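ATP-dependent Clp protease adapter protein ClpS 2 (Agrobacterium tumefaciens, PDB 4YJM) probably modulates the substrate specificity of ClpAP-mediated, ATP-dependent protein degradation, acting as an N-end rule adaptor that binds the N-terminal domain of the chaperone ClpA. Local coordinates at residues K25-N30 with M96-P101; D32-E37 with G92-F97. One frame throughout, in Å; residues are numbered along the deposited sequence.

Interaction 1. Residues K25-N30 with M96-P101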
ATOM      1  N   LYS A  25       3.499   9.561   1.889  1.00 24.69           N
ATOM      2  CA  LYS A  25       3.189   8.542   0.887  1.00 26.20           C
ATOM      3  C   LYS A  25       2.908   7.228   1.590  1.00 28.64           C
ATOM      4  O   LYS A  25       3.616   6.865   2.528  1.00 28.41           O
ATOM      5  CB  LYS A  25       4.363   8.363  -0.071  1.00 24.27           C
ATOM      6  CG  LYS A  25       4.772   9.615  -0.801  1.00 34.66           C
ATOM      7  CD  LYS A  25       5.929   9.384  -1.769  1.00 40.70           C
ATOM      8  CE  LYS A  25       7.197   9.150  -1.035  1.00 64.54           C
ATOM      9  NZ  LYS A  25       8.401   9.232  -1.914  1.00 78.87           N
ATOM     10  N   VAL A  26       1.882   6.523   1.156  1.00 24.35           N
ATOM     11  CA  VAL A  26       1.753   5.109   1.497  1.00 22.39           C
ATOM     12  C   VAL A  26       2.319   4.295   0.330  1.00 24.78           C
ATOM     13  O   VAL A  26       1.870   4.462  -0.803  1.00 26.46           O
ATOM     14  CB  VAL A  26       0.272   4.723   1.763  1.00 22.36           C
ATOM     15  CG1 VAL A  26       0.159   3.238   2.079  1.00 26.56           C
ATOM     16  CG2 VAL A  26      -0.290   5.573   2.886  1.00 26.73           C
ATOM     17  N   MET A  27       3.283   3.435   0.625  1.00 23.73           N
ATOM     18  CA  MET A  27       4.012   2.632  -0.362  1.00 25.85           C
ATOM     19  C   MET A  27       3.610   1.185  -0.221  1.00 35.52           C
ATOM     20  O   MET A  27       3.613   0.665   0.868  1.00 27.57           O
ATOM     21  CB  MET A  27       5.550   2.710  -0.168  1.00 30.49           C
ATOM     22  CG  MET A  27       6.142   4.120  -0.045  1.00 37.50           C
ATOM     23  SD  MET A  27       5.835   5.033  -1.532  1.00 35.47           S
ATOM     24  CE  MET A  27       7.027   4.270  -2.667  1.00 42.39           C
ATOM     25  N   LEU A  28       3.301   0.539  -1.330  1.00 26.33           N
ATOM     26  CA  LEU A  28       3.283  -0.922  -1.421  1.00 25.60           C
ATOM     27  C   LEU A  28       4.667  -1.463  -1.782  1.00 26.56           C
ATOM     28  O   LEU A  28       5.282  -1.016  -2.772  1.00 30.67           O
ATOM     29  CB  LEU A  28       2.263  -1.352  -2.485  1.00 29.83           C
ATOM     30  CG  LEU A  28       2.355  -2.830  -2.885  1.00 33.48           C
ATOM     31  CD1 LEU A  28       1.839  -3.719  -1.746  1.00 39.00           C
ATOM     32  CD2 LEU A  28       1.610  -3.083  -4.179  1.00 35.05           C
ATOM     33  N   LEU A  29       5.146  -2.470  -1.039  1.00 31.85           N
ATOM     34  CA  LEU A  29       6.432  -3.114  -1.330  1.00 32.75           C
ATOM     35  C   LEU A  29       6.259  -4.399  -2.125  1.00 34.84           C
ATOM     36  O   LEU A  29       5.298  -5.129  -1.928  1.00 35.28           O
ATOM     37  CB  LEU A  29       7.212  -3.452  -0.048  1.00 39.41           C
ATOM     38  CG  LEU A  29       7.451  -2.331   0.965  1.00 37.61           C
ATOM     39  CD1 LEU A  29       8.423  -2.847   2.042  1.00 42.72           C
ATOM     40  CD2 LEU A  29       8.023  -1.087   0.298  1.00 40.74           C
ATOM     41  N   ASN A  30       7.195  -4.668  -3.014  1.00 40.92           N
ATOM     42  CA  ASN A  30       7.188  -5.913  -3.765  1.00 56.02           C
ATOM     43  C   ASN A  30       7.484  -7.084  -2.859  1.00 51.24           C
ATOM     44  O   ASN A  30       8.224  -6.938  -1.890  1.00 42.20           O
ATOM     45  CB  ASN A  30       8.212  -5.864  -4.898  1.00 64.87           C
ATOM     46  CG  ASN A  30       8.249  -7.154  -5.721  1.00 56.97           C
ATOM     47  OD1 ASN A  30       7.267  -7.522  -6.366  1.00 53.77           O
ATOM     48  ND2 ASN A  30       9.397  -7.830  -5.714  1.00 55.07           N
ATOM     49  N   MET A  96       3.578  -6.069   2.699  1.00 28.06           N
ATOM     50  CA  MET A  96       3.978  -4.905   3.486  1.00 29.92           C
ATOM     51  C   MET A  96       3.677  -3.569   2.826  1.00 27.40           C
ATOM     52  O   MET A  96       4.050  -3.335   1.660  1.00 28.65           O
ATOM     53  CB  MET A  96       5.497  -4.988   3.761  1.00 40.42           C
ATOM     54  CG  MET A  96       6.053  -3.816   4.584  1.00 43.45           C
ATOM     55  SD  MET A  96       5.411  -3.773   6.267  1.00 44.57           S
ATOM     56  CE  MET A  96       5.888  -5.389   6.810  1.00 43.23           C
ATOM     57  N   PHE A  97       2.971  -2.707   3.568  1.00 28.43           N
ATOM     58  CA  PHE A  97       2.779  -1.308   3.211  1.00 26.84           C
ATOM     59  C   PHE A  97       3.547  -0.441   4.206  1.00 28.45           C
ATOM     60  O   PHE A  97       3.542  -0.740   5.396  1.00 31.64           O
ATOM     61  CB  PHE A  97       1.330  -0.915   3.222  1.00 26.32           C
ATOM     62  CG  PHE A  97       0.504  -1.590   2.169  1.00 22.41           C
ATOM     63  CD1 PHE A  97       0.048  -0.872   1.090  1.00 25.49           C
ATOM     64  CD2 PHE A  97       0.151  -2.940   2.285  1.00 25.04           C
ATOM     65  CE1 PHE A  97      -0.738  -1.488   0.120  1.00 34.01           C
ATOM     66  CE2 PHE A  97      -0.639  -3.549   1.333  1.00 26.05           C
ATOM     67  CZ  PHE A  97      -1.076  -2.837   0.261  1.00 32.82           C
ATOM     68  N   THR A  98       4.215   0.606   3.713  1.00 29.36           N
ATOM     69  CA  THR A  98       5.018   1.483   4.578  1.00 28.34           C
ATOM     70  C   THR A  98       4.593   2.933   4.358  1.00 29.49           C
ATOM     71  O   THR A  98       3.855   3.224   3.426  1.00 25.36           O
ATOM     72  CB  THR A  98       6.534   1.346   4.287  1.00 29.58           C
ATOM     73  OG1 THR A  98       6.788   1.825   2.959  1.00 35.25           O
ATOM     74  CG2 THR A  98       6.977  -0.082   4.327  1.00 38.72           C
ATOM     75  N   THR A  99       5.056   3.857   5.196  1.00 22.87           N
ATOM     76  CA  THR A  99       4.882   5.276   4.900  1.00 25.55           C
ATOM     77  C   THR A  99       6.229   5.961   4.768  1.00 25.39           C
ATOM     78  O   THR A  99       7.227   5.538   5.337  1.00 27.40           O
ATOM     79  CB  THR A  99       4.084   6.014   5.987  1.00 24.60           C
ATOM     80  OG1 THR A  99       4.859   6.092   7.188  1.00 34.75           O
ATOM     81  CG2 THR A  99       2.760   5.309   6.288  1.00 25.21           C
ATOM     82  N   GLU A 100       6.249   7.044   4.011  1.00 23.92           N
ATOM     83  CA  GLU A 100       7.416   7.882   3.963  1.00 29.66           C
ATOM     84  C   GLU A 100       6.990   9.294   3.671  1.00 25.66           C
ATOM     85  O   GLU A 100       6.022   9.550   2.967  1.00 26.01           O
ATOM     86  CB  GLU A 100       8.454   7.386   2.938  1.00 39.91           C
ATOM     87  CG  GLU A 100       8.106   7.517   1.529  1.00 61.05           C
ATOM     88  CD  GLU A 100       9.199   6.931   0.611  1.00 55.11           C
ATOM     89  OE1 GLU A 100       9.562   5.742   0.774  1.00 59.08           O
ATOM     90  OE2 GLU A 100       9.687   7.685  -0.259  1.00 56.88           O
ATOM     91  N   PRO A 101       7.745  10.234   4.217  1.00 29.50           N
ATOM     92  CA  PRO A 101       7.346  11.617   4.043  1.00 27.04           C
ATOM     93  C   PRO A 101       7.522  12.020   2.578  1.00 30.77           C
ATOM     94  O   PRO A 101       8.447  11.529   1.927  1.00 33.24           O
ATOM     95  CB  PRO A 101       8.314  12.374   4.984  1.00 29.10           C
ATOM     96  CG  PRO A 101       9.445  11.451   5.232  1.00 35.39           C
ATOM     97  CD  PRO A 101       8.882  10.077   5.134  1.00 33.44           C
TER
HETATM   98  O   HOH W   1       5.095  -6.841   0.143  1.00 32.40           O
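Leu-28 and Phe-97, a non-hydrogen-bonded pair across two antiparallel strands, cross obliquely. With CG of Leu-28 anti to its backbone N (chi1 168°), the methyl CD1 is laid over one face of the Phe-97 ring, 3.9 Å from the centroid and displaced toward the rim, a CH-pi contact closest at CZ. Val-26 adds its CG1 obliquely near CD1 of the ring, on the same buried face of the sheet, where helix 36-47 brings Val-42 and Leu-43 against Phe-97. The strands are the central (23-29) and one outer (97-101) member of the three-stranded antiparallel sheet of the ClpS fold, whose helices pack on this side. Met-27 and Thr-98 pair through both backbone bonds; Met-27 N to Thr-98 O is 2.9 Å and almost straight (175°). Their side chains point to the other face, where Thr-98 OG1 sits 3.5 Å from Met-27 CB. On that face Lys-25, its chain bent at chi3 (-71°), swings its ammonium across to Glu-100: Lys-25 NZ lies 2.6 Å from Glu-100 OE2 in a salt bridge, approaching from above the carboxylate plane. Leu-29 and Met-96 lie side by side and point the same way, Leu-29 CD1 to Met-96 CG 3.6 Å, while Leu-29 N donates to Met-96 O. Beyond that bond a water bridges the two segments, giving a hydrogen to Leu-29 O and accepting one from Met-96 N.

Interaction 2. Residues D32-E37 with G92-F97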
ATOM      1  N   ASP A  32       7.641 -11.799  -3.260  1.00 49.19           N
ATOM      2  CA  ASP A  32       7.533 -13.016  -4.064  1.00 60.35           C
ATOM      3  C   ASP A  32       6.419 -13.965  -3.658  1.00 48.39           C
ATOM      4  O   ASP A  32       6.282 -15.019  -4.271  1.00 50.37           O
ATOM      5  CB  ASP A  32       8.829 -13.837  -3.983  1.00 91.30           C
ATOM      6  CG  ASP A  32      10.041 -13.098  -4.480  1.00 76.33           C
ATOM      7  OD1 ASP A  32       9.894 -12.200  -5.330  1.00 80.25           O
ATOM      8  OD2 ASP A  32      11.155 -13.449  -4.027  1.00 66.48           O
ATOM      9  N   TYR A  33       5.654 -13.641  -2.616  1.00 47.94           N
ATOM     10  CA  TYR A  33       4.884 -14.688  -1.924  1.00 52.92           C
ATOM     11  C   TYR A  33       3.411 -14.358  -1.758  1.00 50.35           C
ATOM     12  O   TYR A  33       2.585 -15.254  -1.635  1.00 45.38           O
ATOM     13  CB  TYR A  33       5.494 -14.969  -0.548  1.00 78.84           C
ATOM     14  CG  TYR A  33       6.813 -15.685  -0.645  1.00 90.35           C
ATOM     15  CD1 TYR A  33       6.864 -17.043  -0.944  1.00 93.31           C
ATOM     16  CD2 TYR A  33       8.007 -15.007  -0.461  1.00 95.82           C
ATOM     17  CE1 TYR A  33       8.067 -17.701  -1.051  1.00 99.52           C
ATOM     18  CE2 TYR A  33       9.217 -15.662  -0.563  1.00127.87           C
ATOM     19  CZ  TYR A  33       9.240 -17.007  -0.859  1.00120.82           C
ATOM     20  OH  TYR A  33      10.441 -17.661  -0.965  1.00118.97           O
ATOM     21  N   THR A  34       3.075 -13.082  -1.753  1.00 39.41           N
ATOM     22  CA  THR A  34       1.681 -12.711  -1.582  1.00 36.43           C
ATOM     23  C   THR A  34       0.967 -12.857  -2.914  1.00 42.25           C
ATOM     24  O   THR A  34       1.398 -12.268  -3.903  1.00 37.66           O
ATOM     25  CB  THR A  34       1.537 -11.252  -1.060  1.00 41.62           C
ATOM     26  OG1 THR A  34       2.370 -11.042   0.101  1.00 39.74           O
ATOM     27  CG2 THR A  34       0.082 -10.969  -0.702  1.00 44.25           C
ATOM     28  N   PRO A  35      -0.160 -13.591  -2.951  1.00 40.54           N
ATOM     29  CA  PRO A  35      -0.828 -13.715  -4.253  1.00 53.16           C
ATOM     30  C   PRO A  35      -1.342 -12.396  -4.810  1.00 41.40           C
ATOM     31  O   PRO A  35      -1.887 -11.562  -4.086  1.00 42.58           O
ATOM     32  CB  PRO A  35      -2.006 -14.666  -3.969  1.00 62.56           C
ATOM     33  CG  PRO A  35      -1.663 -15.355  -2.701  1.00 57.93           C
ATOM     34  CD  PRO A  35      -0.815 -14.402  -1.910  1.00 50.63           C
ATOM     35  N   ARG A  36      -1.186 -12.251  -6.122  1.00 49.82           N
ATOM     36  CA  ARG A  36      -1.592 -11.063  -6.852  1.00 52.74           C
ATOM     37  C   ARG A  36      -3.060 -10.717  -6.560  1.00 43.03           C
ATOM     38  O   ARG A  36      -3.408  -9.565  -6.336  1.00 40.97           O
ATOM     39  CB  ARG A  36      -1.358 -11.309  -8.349  1.00 81.36           C
ATOM     40  CG  ARG A  36      -1.726 -10.170  -9.292  1.00104.98           C
ATOM     41  CD  ARG A  36      -1.191 -10.414 -10.712  1.00147.55           C
ATOM     42  NE  ARG A  36       0.247 -10.687 -10.714  1.00146.33           N
ATOM     43  CZ  ARG A  36       0.802 -11.889 -10.860  1.00142.25           C
ATOM     44  NH1 ARG A  36       0.055 -12.972 -11.034  1.00153.79           N
ATOM     45  NH2 ARG A  36       2.121 -12.006 -10.836  1.00154.66           N
ATOM     46  N   GLU A  37      -3.916 -11.724  -6.550  1.00 38.92           N
ATOM     47  CA  GLU A  37      -5.341 -11.496  -6.386  1.00 45.73           C
ATOM     48  C   GLU A  37      -5.683 -11.082  -4.952  1.00 45.60           C
ATOM     49  O   GLU A  37      -6.677 -10.393  -4.737  1.00 40.86           O
ATOM     50  CB  GLU A  37      -6.129 -12.738  -6.793  1.00 85.64           C
ATOM     51  CG  GLU A  37      -6.141 -12.976  -8.290  1.00127.06           C
ATOM     52  CD  GLU A  37      -6.592 -11.754  -9.066  1.00165.86           C
ATOM     53  OE1 GLU A  37      -7.438 -10.994  -8.549  1.00184.03           O
ATOM     54  OE2 GLU A  37      -6.084 -11.544 -10.187  1.00198.10           O
ATOM     55  N   GLY A  92      -0.699 -14.882   6.799  1.00 45.60           N
ATOM     56  CA  GLY A  92       0.543 -15.627   6.674  1.00 50.66           C
ATOM     57  C   GLY A  92       1.363 -15.207   5.471  1.00 54.77           C
ATOM     58  O   GLY A  92       2.227 -15.950   5.032  1.00 52.63           O
ATOM     59  N   PHE A  93       1.081 -14.024   4.929  1.00 43.47           N
ATOM     60  CA  PHE A  93       1.827 -13.472   3.802  1.00 43.94           C
ATOM     61  C   PHE A  93       2.767 -12.364   4.269  1.00 46.86           C
ATOM     62  O   PHE A  93       2.497 -11.717   5.290  1.00 39.47           O
ATOM     63  CB  PHE A  93       0.893 -12.893   2.755  1.00 38.92           C
ATOM     64  CG  PHE A  93      -0.061 -13.881   2.173  1.00 41.83           C
ATOM     65  CD1 PHE A  93       0.361 -15.131   1.752  1.00 45.77           C
ATOM     66  CD2 PHE A  93      -1.394 -13.549   2.046  1.00 47.48           C
ATOM     67  CE1 PHE A  93      -0.554 -16.044   1.210  1.00 51.40           C
ATOM     68  CE2 PHE A  93      -2.303 -14.439   1.500  1.00 52.38           C
ATOM     69  CZ  PHE A  93      -1.882 -15.691   1.085  1.00 54.01           C
ATOM     70  N   PRO A  94       3.858 -12.122   3.511  1.00 48.30           N
ATOM     71  CA  PRO A  94       4.817 -11.063   3.847  1.00 47.46           C
ATOM     72  C   PRO A  94       4.402  -9.679   3.351  1.00 44.54           C
ATOM     73  O   PRO A  94       5.180  -8.746   3.512  1.00 37.10           O
ATOM     74  CB  PRO A  94       6.102 -11.538   3.151  1.00 53.27           C
ATOM     75  CG  PRO A  94       5.625 -12.248   1.950  1.00 58.87           C
ATOM     76  CD  PRO A  94       4.336 -12.944   2.378  1.00 56.39           C
ATOM     77  N   LEU A  95       3.207  -9.556   2.767  1.00 39.83           N
ATOM     78  CA  LEU A  95       2.692  -8.273   2.274  1.00 32.70           C
ATOM     79  C   LEU A  95       2.959  -7.111   3.226  1.00 34.48           C
ATOM     80  O   LEU A  95       2.598  -7.147   4.403  1.00 32.33           O
ATOM     81  CB  LEU A  95       1.173  -8.375   2.029  1.00 31.56           C
ATOM     82  CG  LEU A  95       0.492  -7.118   1.490  1.00 32.54           C
ATOM     83  CD1 LEU A  95       1.018  -6.786   0.092  1.00 32.65           C
ATOM     84  CD2 LEU A  95      -0.979  -7.374   1.462  1.00 24.96           C
ATOM     85  N   MET A  96       3.578  -6.069   2.699  1.00 28.06           N
ATOM     86  CA  MET A  96       3.978  -4.905   3.486  1.00 29.92           C
ATOM     87  C   MET A  96       3.677  -3.569   2.826  1.00 27.40           C
ATOM     88  O   MET A  96       4.050  -3.335   1.660  1.00 28.65           O
ATOM     89  CB  MET A  96       5.497  -4.988   3.761  1.00 40.42           C
ATOM     90  CG  MET A  96       6.053  -3.816   4.584  1.00 43.45           C
ATOM     91  SD  MET A  96       5.411  -3.773   6.267  1.00 44.57           S
ATOM     92  CE  MET A  96       5.888  -5.389   6.810  1.00 43.23           C
ATOM     93  N   PHE A  97       2.971  -2.707   3.568  1.00 28.43           N
ATOM     94  CA  PHE A  97       2.779  -1.308   3.211  1.00 26.84           C
ATOM     95  C   PHE A  97       3.547  -0.441   4.206  1.00 28.45           C
ATOM     96  O   PHE A  97       3.542  -0.740   5.396  1.00 31.64           O
ATOM     97  CB  PHE A  97       1.330  -0.915   3.222  1.00 26.32           C
ATOM     98  CG  PHE A  97       0.504  -1.590   2.169  1.00 22.41           C
ATOM     99  CD1 PHE A  97       0.048  -0.872   1.090  1.00 25.49           C
ATOM    100  CD2 PHE A  97       0.151  -2.940   2.285  1.00 25.04           C
ATOM    101  CE1 PHE A  97      -0.738  -1.488   0.120  1.00 34.01           C
ATOM    102  CE2 PHE A  97      -0.639  -3.549   1.333  1.00 26.05           C
ATOM    103  CZ  PHE A  97      -1.076  -2.837   0.261  1.00 32.82           C
TER
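One face of the Phe-93 ring is met by Pro-35 CD, 3.4 Å above the plane and shifted toward CZ; at 3.6 Å from the centroid and 17° off the normal it is a close CH-pi contact. The two side chains cross at about a right angle. Thr-34 CG2 and Tyr-33 O reach the Phe-93 ring obliquely, and Phe-38 of helix 36-47 meets it edge-to-face. Farther along the segment, Leu-95 CD2 lies in plane at the edge of the Phe-97 ring. Pro-35 is the N-cap of helix 36-47, and Gly-92 ends helix 74-91 in a Schellman motif with positive phi (88°), so the contact joins the start of one helix to the exit of another at the surface of the ClpS domain. Next in the chain before Pro-35, Thr-34 meets Phe-93, Pro-94 and Leu-95; its OG1 is anti to the carbonyl carbon (chi1 -51°). This places Thr-34 OG1 3.2 Å from Leu-95 N and 3.6 Å from Pro-94 CD, while Thr-34 CG2 rests 3.9 Å from Leu-95 CB. Asp-31 OD1 accepts hydrogen bonds from the backbone N of both Tyr-33 and Thr-34, holding this turn. Tyr-33 CB lies 3.7 Å from Pro-94 CG, and the phenol ring of Tyr-33 leads away from the other segment.

How the interactions relate
Interaction 1 is partly buried near the centre of the chain and rests on backbone hydrogen bonds, with a hydrophobic side against the helices and a salt bridge on the other face. Interaction 2 is a surface contact about 14 Å away, centre to centre, with no clear hydrogen bond across it; proline, aromatic and threonine side chains do the work. The two run on along the same chain: strand 23-29 leads through a turn into helix 36-47, and the loop after helix 74-91 leads into strand 97-101. Their segments share Met-96 and Phe-97, although these make their contacts in interaction 1, and Leu-28 CD1 touches Leu-95 CD1 at 3.7 Å, so the apolar packing continues from one into the other.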